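Local atomic coordinates of L-threonine dehydrogenase (Flavobacterium frigidimaris, PDB entry 2YY7), a protein that probably oxidises L-threonine at its 3-hydroxyl group as a dehydrogenase of the NAD(P)-dependent epimerase/dehydratase family, and binds NAD. Residues M245-H259 against T297-E309. Residues are numbered along the deposited sequence; the frame is centred on the assembly and turned at random.
Sequences MSFTPTEIANEIKKH and TFDLESMTKDMIE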
ATOM      1  N   MET A 245      -8.198  10.974 -22.457  1.00 14.55           N
ATOM      2  CA  MET A 245      -8.122  12.433 -22.512  1.00 15.52           C
ATOM      3  C   MET A 245      -7.471  13.063 -21.291  1.00 14.70           C
ATOM      4  O   MET A 245      -7.286  12.423 -20.259  1.00 14.74           O
ATOM      5  CB  MET A 245      -9.520  13.049 -22.609  1.00 14.66           C
ATOM      6  CG  MET A 245     -10.495  12.359 -23.527  1.00 17.68           C
ATOM      7  SD  MET A 245     -12.104  13.162 -23.368  1.00 17.47           S
ATOM      8  CE  MET A 245     -12.772  12.308 -21.928  1.00 19.83           C
ATOM      9  N   SER A 246      -7.162  14.346 -21.430  1.00 15.09           N
ATOM     10  CA  SER A 246      -6.592  15.169 -20.371  1.00 13.92           C
ATOM     11  C   SER A 246      -7.031  16.574 -20.737  1.00 13.79           C
ATOM     12  O   SER A 246      -6.794  17.036 -21.859  1.00 12.99           O
ATOM     13  CB  SER A 246      -5.058  15.084 -20.333  1.00 15.40           C
ATOM     14  OG  SER A 246      -4.616  13.967 -19.572  1.00 17.19           O
ATOM     15  N   PHE A 247      -7.709  17.235 -19.805  1.00 12.93           N
ATOM     16  CA  PHE A 247      -8.192  18.587 -20.029  1.00 11.79           C
ATOM     17  C   PHE A 247      -8.444  19.315 -18.716  1.00 12.43           C
ATOM     18  O   PHE A 247      -8.500  18.703 -17.653  1.00 11.47           O
ATOM     19  CB  PHE A 247      -9.472  18.560 -20.889  1.00 12.06           C
ATOM     20  CG  PHE A 247     -10.630  17.788 -20.275  1.00  9.56           C
ATOM     21  CD1 PHE A 247     -11.364  18.316 -19.212  1.00 11.58           C
ATOM     22  CD2 PHE A 247     -11.002  16.547 -20.789  1.00 11.21           C
ATOM     23  CE1 PHE A 247     -12.457  17.620 -18.670  1.00 10.41           C
ATOM     24  CE2 PHE A 247     -12.092  15.838 -20.256  1.00 10.19           C
ATOM     25  CZ  PHE A 247     -12.819  16.378 -19.193  1.00 12.53           C
ATOM     26  N   THR A 248      -8.577  20.633 -18.799  1.00 12.89           N
ATOM     27  CA  THR A 248      -8.831  21.471 -17.635  1.00 12.88           C
ATOM     28  C   THR A 248     -10.300  21.869 -17.647  1.00 12.71           C
ATOM     29  O   THR A 248     -10.996  21.669 -18.644  1.00 13.23           O
ATOM     30  CB  THR A 248      -8.015  22.777 -17.704  1.00 13.23           C
ATOM     31  OG1 THR A 248      -8.383  23.488 -18.893  1.00 14.72           O
ATOM     32  CG2 THR A 248      -6.518  22.492 -17.732  1.00 11.92           C
ATOM     33  N   PRO A 249     -10.798  22.424 -16.533  1.00 12.65           N
ATOM     34  CA  PRO A 249     -12.202  22.836 -16.504  1.00 12.11           C
ATOM     35  C   PRO A 249     -12.445  23.899 -17.580  1.00 12.83           C
ATOM     36  O   PRO A 249     -13.483  23.896 -18.242  1.00 12.22           O
ATOM     37  CB  PRO A 249     -12.366  23.382 -15.091  1.00 11.79           C
ATOM     38  CG  PRO A 249     -11.447  22.492 -14.300  1.00 12.07           C
ATOM     39  CD  PRO A 249     -10.216  22.440 -15.179  1.00 11.97           C
ATOM     40  N   THR A 250     -11.475  24.798 -17.758  1.00 13.02           N
ATOM     41  CA  THR A 250     -11.596  25.853 -18.762  1.00 13.52           C
ATOM     42  C   THR A 250     -11.834  25.237 -20.136  1.00 14.22           C
ATOM     43  O   THR A 250     -12.697  25.694 -20.891  1.00 13.40           O
ATOM     44  CB  THR A 250     -10.323  26.735 -18.836  1.00 13.62           C
ATOM     45  OG1 THR A 250     -10.105  27.379 -17.577  1.00 12.62           O
ATOM     46  CG2 THR A 250     -10.473  27.804 -19.915  1.00 13.71           C
ATOM     47  N   GLU A 251     -11.081  24.189 -20.457  1.00 13.11           N
ATOM     48  CA  GLU A 251     -11.226  23.547 -21.758  1.00 14.98           C
ATOM     49  C   GLU A 251     -12.568  22.837 -21.949  1.00 14.52           C
ATOM     50  O   GLU A 251     -13.186  22.978 -23.004  1.00 15.39           O
ATOM     51  CB  GLU A 251     -10.074  22.562 -22.002  1.00 13.96           C
ATOM     52  CG  GLU A 251      -8.696  23.223 -21.975  1.00 16.76           C
ATOM     53  CD  GLU A 251      -7.547  22.227 -22.068  1.00 18.50           C
ATOM     54  OE1 GLU A 251      -7.525  21.258 -21.279  1.00 18.29           O
ATOM     55  OE2 GLU A 251      -6.657  22.420 -22.922  1.00 23.95           O
ATOM     56  N   ILE A 252     -13.033  22.079 -20.954  1.00 14.23           N
ATOM     57  CA  ILE A 252     -14.308  21.391 -21.130  1.00 14.31           C
ATOM     58  C   ILE A 252     -15.468  22.385 -21.142  1.00 14.45           C
ATOM     59  O   ILE A 252     -16.458  22.181 -21.840  1.00 14.54           O
ATOM     60  CB  ILE A 252     -14.557  20.295 -20.050  1.00 13.66           C
ATOM     61  CG1 ILE A 252     -15.919  19.639 -20.304  1.00 13.45           C
ATOM     62  CG2 ILE A 252     -14.508  20.889 -18.650  1.00 13.18           C
ATOM     63  CD1 ILE A 252     -16.147  18.350 -19.540  1.00 14.21           C
ATOM     64  N   ALA A 253     -15.334  23.469 -20.383  1.00 14.84           N
ATOM     65  CA  ALA A 253     -16.370  24.496 -20.343  1.00 16.03           C
ATOM     66  C   ALA A 253     -16.425  25.187 -21.709  1.00 16.22           C
ATOM     67  O   ALA A 253     -17.500  25.528 -22.196  1.00 15.03           O
ATOM     68  CB  ALA A 253     -16.065  25.516 -19.240  1.00 15.59           C
ATOM     69  N   ASN A 254     -15.260  25.380 -22.325  1.00 17.33           N
ATOM     70  CA  ASN A 254     -15.187  26.019 -23.637  1.00 17.92           C
ATOM     71  C   ASN A 254     -15.783  25.127 -24.722  1.00 18.13           C
ATOM     72  O   ASN A 254     -16.391  25.616 -25.673  1.00 18.57           O
ATOM     73  CB  ASN A 254     -13.738  26.366 -24.001  1.00 17.81           C
ATOM     74  CG  ASN A 254     -13.224  27.595 -23.266  1.00 20.17           C
ATOM     75  OD1 ASN A 254     -14.005  28.408 -22.771  1.00 22.38           O
ATOM     76  ND2 ASN A 254     -11.902  27.746 -23.213  1.00 19.07           N
ATOM     77  N   GLU A 255     -15.606  23.818 -24.587  1.00 17.96           N
ATOM     78  CA  GLU A 255     -16.158  22.902 -25.575  1.00 17.11           C
ATOM     79  C   GLU A 255     -17.684  22.932 -25.468  1.00 17.03           C
ATOM     80  O   GLU A 255     -18.391  22.894 -26.478  1.00 17.76           O
ATOM     81  CB  GLU A 255     -15.645  21.478 -25.340  1.00 17.39           C
ATOM     82  CG  GLU A 255     -15.987  20.521 -26.473  1.00 17.26           C
ATOM     83  CD  GLU A 255     -15.316  20.902 -27.780  1.00 18.02           C
ATOM     84  OE1 GLU A 255     -15.809  20.482 -28.845  1.00 18.81           O
ATOM     85  OE2 GLU A 255     -14.293  21.618 -27.743  1.00 19.20           O
ATOM     86  N   ILE A 256     -18.187  22.997 -24.237  1.00 16.62           N
ATOM     87  CA  ILE A 256     -19.628  23.046 -23.998  1.00 16.41           C
ATOM     88  C   ILE A 256     -20.217  24.337 -24.566  1.00 17.09           C
ATOM     89  O   ILE A 256     -21.343  24.344 -25.075  1.00 17.13           O
ATOM     90  CB  ILE A 256     -19.944  22.958 -22.481  1.00 16.23           C
ATOM     91  CG1 ILE A 256     -19.582  21.566 -21.961  1.00 14.36           C
ATOM     92  CG2 ILE A 256     -21.422  23.253 -22.220  1.00 14.01           C
ATOM     93  CD1 ILE A 256     -19.718  21.413 -20.460  1.00 15.78           C
ATOM     94  N   LYS A 257     -19.451  25.423 -24.487  1.00 17.74           N
ATOM     95  CA  LYS A 257     -19.904  26.722 -24.994  1.00 18.62           C
ATOM     96  C   LYS A 257     -20.192  26.708 -26.492  1.00 18.83           C
ATOM     97  O   LYS A 257     -20.933  27.553 -26.989  1.00 18.71           O
ATOM     98  CB  LYS A 257     -18.878  27.811 -24.682  1.00 18.33           C
ATOM     99  CG  LYS A 257     -18.846  28.213 -23.221  1.00 19.81           C
ATOM    100  CD  LYS A 257     -17.820  29.302 -22.955  1.00 20.22           C
ATOM    101  CE  LYS A 257     -17.856  29.727 -21.493  1.00 23.59           C
ATOM    102  NZ  LYS A 257     -16.759  30.669 -21.142  1.00 24.23           N
ATOM    103  N   LYS A 258     -19.601  25.754 -27.206  1.00 20.34           N
ATOM    104  CA  LYS A 258     -19.826  25.632 -28.642  1.00 20.81           C
ATOM    105  C   LYS A 258     -21.240  25.114 -28.883  1.00 21.03           C
ATOM    106  O   LYS A 258     -21.819  25.337 -29.946  1.00 21.35           O
ATOM    107  CB  LYS A 258     -18.813  24.670 -29.271  1.00 20.73           C
ATOM    108  CG  LYS A 258     -17.371  25.140 -29.191  1.00 20.24           C
ATOM    109  CD  LYS A 258     -16.437  24.146 -29.858  1.00 24.00           C
ATOM    110  CE  LYS A 258     -14.984  24.549 -29.664  1.00 29.31           C
ATOM    111  NZ  LYS A 258     -14.053  23.592 -30.324  1.00 32.41           N
ATOM    112  N   HIS A 259     -21.790  24.423 -27.888  1.00 20.63           N
ATOM    113  CA  HIS A 259     -23.141  23.875 -27.976  1.00 20.20           C
ATOM    114  C   HIS A 259     -24.147  24.752 -27.228  1.00 20.11           C
ATOM    115  O   HIS A 259     -25.322  24.814 -27.595  1.00 20.32           O
ATOM    116  CB  HIS A 259     -23.188  22.458 -27.401  1.00 19.66           C
ATOM    117  CG  HIS A 259     -22.348  21.469 -28.148  1.00 19.15           C
ATOM    118  ND1 HIS A 259     -20.981  21.384 -27.996  1.00 20.65           N
ATOM    119  CD2 HIS A 259     -22.684  20.525 -29.059  1.00 17.79           C
ATOM    120  CE1 HIS A 259     -20.511  20.430 -28.780  1.00 18.25           C
ATOM    121  NE2 HIS A 259     -21.524  19.893 -29.436  1.00 22.07           N
ATOM    122  N   THR A 297     -11.610   5.820 -28.101  1.00 17.14           N
ATOM    123  CA  THR A 297     -12.302   6.343 -29.273  1.00 17.34           C
ATOM    124  C   THR A 297     -12.790   7.783 -29.119  1.00 16.54           C
ATOM    125  O   THR A 297     -12.851   8.523 -30.101  1.00 15.90           O
ATOM    126  CB  THR A 297     -13.505   5.456 -29.637  1.00 17.83           C
ATOM    127  OG1 THR A 297     -14.473   5.514 -28.584  1.00 22.87           O
ATOM    128  CG2 THR A 297     -13.066   4.007 -29.815  1.00 16.93           C
ATOM    129  N   PHE A 298     -13.122   8.191 -27.898  1.00 15.48           N
ATOM    130  CA  PHE A 298     -13.620   9.550 -27.670  1.00 14.13           C
ATOM    131  C   PHE A 298     -12.596  10.565 -27.171  1.00 14.50           C
ATOM    132  O   PHE A 298     -11.787  10.265 -26.297  1.00 13.62           O
ATOM    133  CB  PHE A 298     -14.778   9.541 -26.663  1.00 14.00           C
ATOM    134  CG  PHE A 298     -16.018   8.850 -27.156  1.00 14.57           C
ATOM    135  CD1 PHE A 298     -16.137   7.467 -27.087  1.00 13.42           C
ATOM    136  CD2 PHE A 298     -17.070   9.586 -27.689  1.00 15.91           C
ATOM    137  CE1 PHE A 298     -17.291   6.826 -27.545  1.00 13.88           C
ATOM    138  CE2 PHE A 298     -18.228   8.954 -28.149  1.00 14.70           C
ATOM    139  CZ  PHE A 298     -18.336   7.574 -28.077  1.00 14.63           C
ATOM    140  N   ASP A 299     -12.637  11.770 -27.737  1.00 13.86           N
ATOM    141  CA  ASP A 299     -11.769  12.847 -27.284  1.00 14.24           C
ATOM    142  C   ASP A 299     -12.732  13.876 -26.698  1.00 13.97           C
ATOM    143  O   ASP A 299     -13.940  13.640 -26.687  1.00 12.41           O
ATOM    144  CB  ASP A 299     -10.938  13.440 -28.433  1.00 15.10           C
ATOM    145  CG  ASP A 299     -11.789  13.965 -29.581  1.00 16.57           C
ATOM    146  OD1 ASP A 299     -11.195  14.407 -30.585  1.00 20.25           O
ATOM    147  OD2 ASP A 299     -13.031  13.938 -29.492  1.00 18.40           O
ATOM    148  N   LEU A 300     -12.221  15.002 -26.209  1.00 13.13           N
ATOM    149  CA  LEU A 300     -13.082  16.018 -25.610  1.00 13.33           C
ATOM    150  C   LEU A 300     -14.272  16.442 -26.481  1.00 14.10           C
ATOM    151  O   LEU A 300     -15.404  16.511 -25.999  1.00 14.67           O
ATOM    152  CB  LEU A 300     -12.260  17.251 -25.229  1.00 13.00           C
ATOM    153  CG  LEU A 300     -13.059  18.395 -24.599  1.00 13.19           C
ATOM    154  CD1 LEU A 300     -13.872  17.867 -23.412  1.00 11.81           C
ATOM    155  CD2 LEU A 300     -12.109  19.504 -24.159  1.00 13.15           C
ATOM    156  N   GLU A 301     -14.015  16.721 -27.755  1.00 13.64           N
ATOM    157  CA  GLU A 301     -15.064  17.138 -28.682  1.00 15.65           C
ATOM    158  C   GLU A 301     -16.162  16.095 -28.915  1.00 14.33           C
ATOM    159  O   GLU A 301     -17.347  16.418 -28.848  1.00 14.96           O
ATOM    160  CB  GLU A 301     -14.447  17.538 -30.032  1.00 16.04           C
ATOM    161  CG  GLU A 301     -15.471  17.727 -31.154  1.00 19.11           C
ATOM    162  CD  GLU A 301     -14.846  18.215 -32.454  1.00 21.08           C
ATOM    163  OE1 GLU A 301     -13.793  17.676 -32.858  1.00 27.90           O
ATOM    164  OE2 GLU A 301     -15.417  19.133 -33.079  1.00 29.83           O
ATOM    165  N   SER A 302     -15.781  14.852 -29.199  1.00 13.71           N
ATOM    166  CA  SER A 302     -16.779  13.812 -29.441  1.00 14.21           C
ATOM    167  C   SER A 302     -17.537  13.421 -28.172  1.00 14.31           C
ATOM    168  O   SER A 302     -18.709  13.045 -28.233  1.00 14.04           O
ATOM    169  CB  SER A 302     -16.136  12.571 -30.080  1.00 12.29           C
ATOM    170  OG  SER A 302     -15.040  12.094 -29.321  1.00 14.60           O
ATOM    171  N   MET A 303     -16.879  13.504 -27.022  1.00 14.64           N
ATOM    172  CA  MET A 303     -17.558  13.169 -25.779  1.00 15.99           C
ATOM    173  C   MET A 303     -18.571  14.247 -25.420  1.00 14.79           C
ATOM    174  O   MET A 303     -19.686  13.945 -24.997  1.00 15.87           O
ATOM    175  CB  MET A 303     -16.567  13.024 -24.628  1.00 15.70           C
ATOM    176  CG  MET A 303     -17.261  12.955 -23.281  1.00 19.15           C
ATOM    177  SD  MET A 303     -16.140  12.893 -21.908  1.00 20.76           S
ATOM    178  CE  MET A 303     -15.642  14.638 -21.808  1.00 22.30           C
ATOM    179  N   THR A 304     -18.176  15.507 -25.577  1.00 13.38           N
ATOM    180  CA  THR A 304     -19.063  16.620 -25.264  1.00 13.09           C
ATOM    181  C   THR A 304     -20.326  16.537 -26.117  1.00 12.75           C
ATOM    182  O   THR A 304     -21.435  16.729 -25.625  1.00 12.45           O
ATOM    183  CB  THR A 304     -18.371  17.980 -25.510  1.00 12.70           C
ATOM    184  OG1 THR A 304     -17.261  18.119 -24.615  1.00 13.45           O
ATOM    185  CG2 THR A 304     -19.349  19.128 -25.270  1.00 13.14           C
ATOM    186  N   LYS A 305     -20.151  16.241 -27.400  1.00 12.85           N
ATOM    187  CA  LYS A 305     -21.283  16.131 -28.310  1.00 13.64           C
ATOM    188  C   LYS A 305     -22.226  15.029 -27.843  1.00 13.25           C
ATOM    189  O   LYS A 305     -23.434  15.245 -27.713  1.00 13.11           O
ATOM    190  CB  LYS A 305     -20.796  15.819 -29.730  1.00 13.38           C
ATOM    191  CG  LYS A 305     -21.913  15.629 -30.741  1.00 16.42           C
ATOM    192  CD  LYS A 305     -21.358  15.220 -32.100  1.00 17.06           C
ATOM    193  CE  LYS A 305     -22.470  15.075 -33.127  1.00 24.33           C
ATOM    194  NZ  LYS A 305     -21.968  14.525 -34.418  1.00 30.09           N
ATOM    195  N   ASP A 306     -21.661  13.849 -27.592  1.00 12.40           N
ATOM    196  CA  ASP A 306     -22.435  12.689 -27.153  1.00 12.36           C
ATOM    197  C   ASP A 306     -23.149  12.917 -25.823  1.00 11.53           C
ATOM    198  O   ASP A 306     -24.272  12.452 -25.633  1.00 11.39           O
ATOM    199  CB  ASP A 306     -21.519  11.461 -27.065  1.00 12.92           C
ATOM    200  CG  ASP A 306     -22.293  10.157 -27.052  1.00 14.01           C
ATOM    201  OD1 ASP A 306     -22.654   9.677 -25.960  1.00 12.67           O
ATOM    202  OD2 ASP A 306     -22.554   9.618 -28.149  1.00 18.85           O
ATOM    203  N   MET A 307     -22.508  13.634 -24.902  1.00 10.66           N
ATOM    204  CA  MET A 307     -23.128  13.923 -23.610  1.00 10.85           C
ATOM    205  C   MET A 307     -24.344  14.821 -23.799  1.00 11.01           C
ATOM    206  O   MET A 307     -25.431  14.538 -23.286  1.00 10.14           O
ATOM    207  CB  MET A 307     -22.134  14.616 -22.666  1.00  9.94           C
ATOM    208  CG  MET A 307     -21.160  13.675 -21.956  1.00 10.66           C
ATOM    209  SD  MET A 307     -21.961  12.567 -20.767  1.00 11.71           S
ATOM    210  CE  MET A 307     -22.085  13.641 -19.327  1.00  9.42           C
ATOM    211  N   ILE A 308     -24.157  15.910 -24.535  1.00 11.00           N
ATOM    212  CA  ILE A 308     -25.243  16.852 -24.774  1.00 12.50           C
ATOM    213  C   ILE A 308     -26.409  16.198 -25.520  1.00 12.51           C
ATOM    214  O   ILE A 308     -27.568  16.511 -25.261  1.00 13.03           O
ATOM    215  CB  ILE A 308     -24.719  18.095 -25.531  1.00 13.38           C
ATOM    216  CG1 ILE A 308     -23.759  18.864 -24.611  1.00 13.66           C
ATOM    217  CG2 ILE A 308     -25.882  18.995 -25.963  1.00 14.46           C
ATOM    218  CD1 ILE A 308     -23.032  19.998 -25.274  1.00 20.96           C
ATOM    219  N   GLU A 309     -26.109  15.277 -26.431  1.00 11.86           N
ATOM    220  CA  GLU A 309     -27.170  14.596 -27.162  1.00 12.36           C
ATOM    221  C   GLU A 309     -27.983  13.740 -26.197  1.00 12.51           C
ATOM    222  O   GLU A 309     -29.210  13.700 -26.268  1.00 12.55           O
ATOM    223  CB  GLU A 309     -26.592  13.708 -28.265  1.00 12.30           C
ATOM    224  CG  GLU A 309     -25.934  14.463 -29.404  1.00 14.73           C
ATOM    225  CD  GLU A 309     -25.603  13.559 -30.580  1.00 17.52           C
ATOM    226  OE1 GLU A 309     -24.949  12.517 -30.371  1.00 20.60           O
ATOM    227  OE2 GLU A 309     -25.997  13.888 -31.714  1.00 22.75           O
TER
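Leu300, Met303 and Thr304, at the start of the C-terminal helix 300-311, pack against strand 245-247 and helix 249-257, a largely apolar helix-helix and helix-strand contact in the C-terminal part of the fold. The axes of segments 249-257 and 300-309 pass 9.8 Å apart at 56°. Leu300, whose two methyls diverge, serves both partners: its CD1 lies over one face of the Phe247 ring, 4.1 Å above the plane and offset toward the rim, and also touches Ile252 CG1, while CD2 meets Glu251 O. Unbranched, bendable methionines mould to the start of the helix: Met245 SD rests 3.4 Å from Leu300 N, and the bend of its chain at chi3 (-84°) turns CE onto Met303 SD. Farther along, Glu255 lends mainly its aliphatic part. With CG anti to the backbone N (chi1 -170°), it lays that methylene beside Thr304 OG1 at 3.3 Å, while OE1 lies over Glu301 CA, 4.5 Å from Glu301 OE2, a like-charge approach that the weak salt bridge from Lys258 NZ to Glu255 OE2 probably eases. Small Thr304 suits this close approach: it is buried, its hydroxyl donates to Leu300 O at 2.8 Å, and its CG2 meets Ile256, Glu255 and His259. An alanine here would remove both OG1 and CG2, which is likely to leave a gap beside Glu255 and His259 and to cost Leu300 O its second donor. Ile308 CD1 sits against His259 CB, 3.3 Å away. Strand 245-247 pairs antiparallel with strand 211-215, so the contact joins the last helix to the mixed sheet, with the Met245 side chain about 11 Å from the bound NAD, consistent with the smaller C-terminal part that accompanies the Rossmann fold in epimerase-like short-chain dehydrogenases.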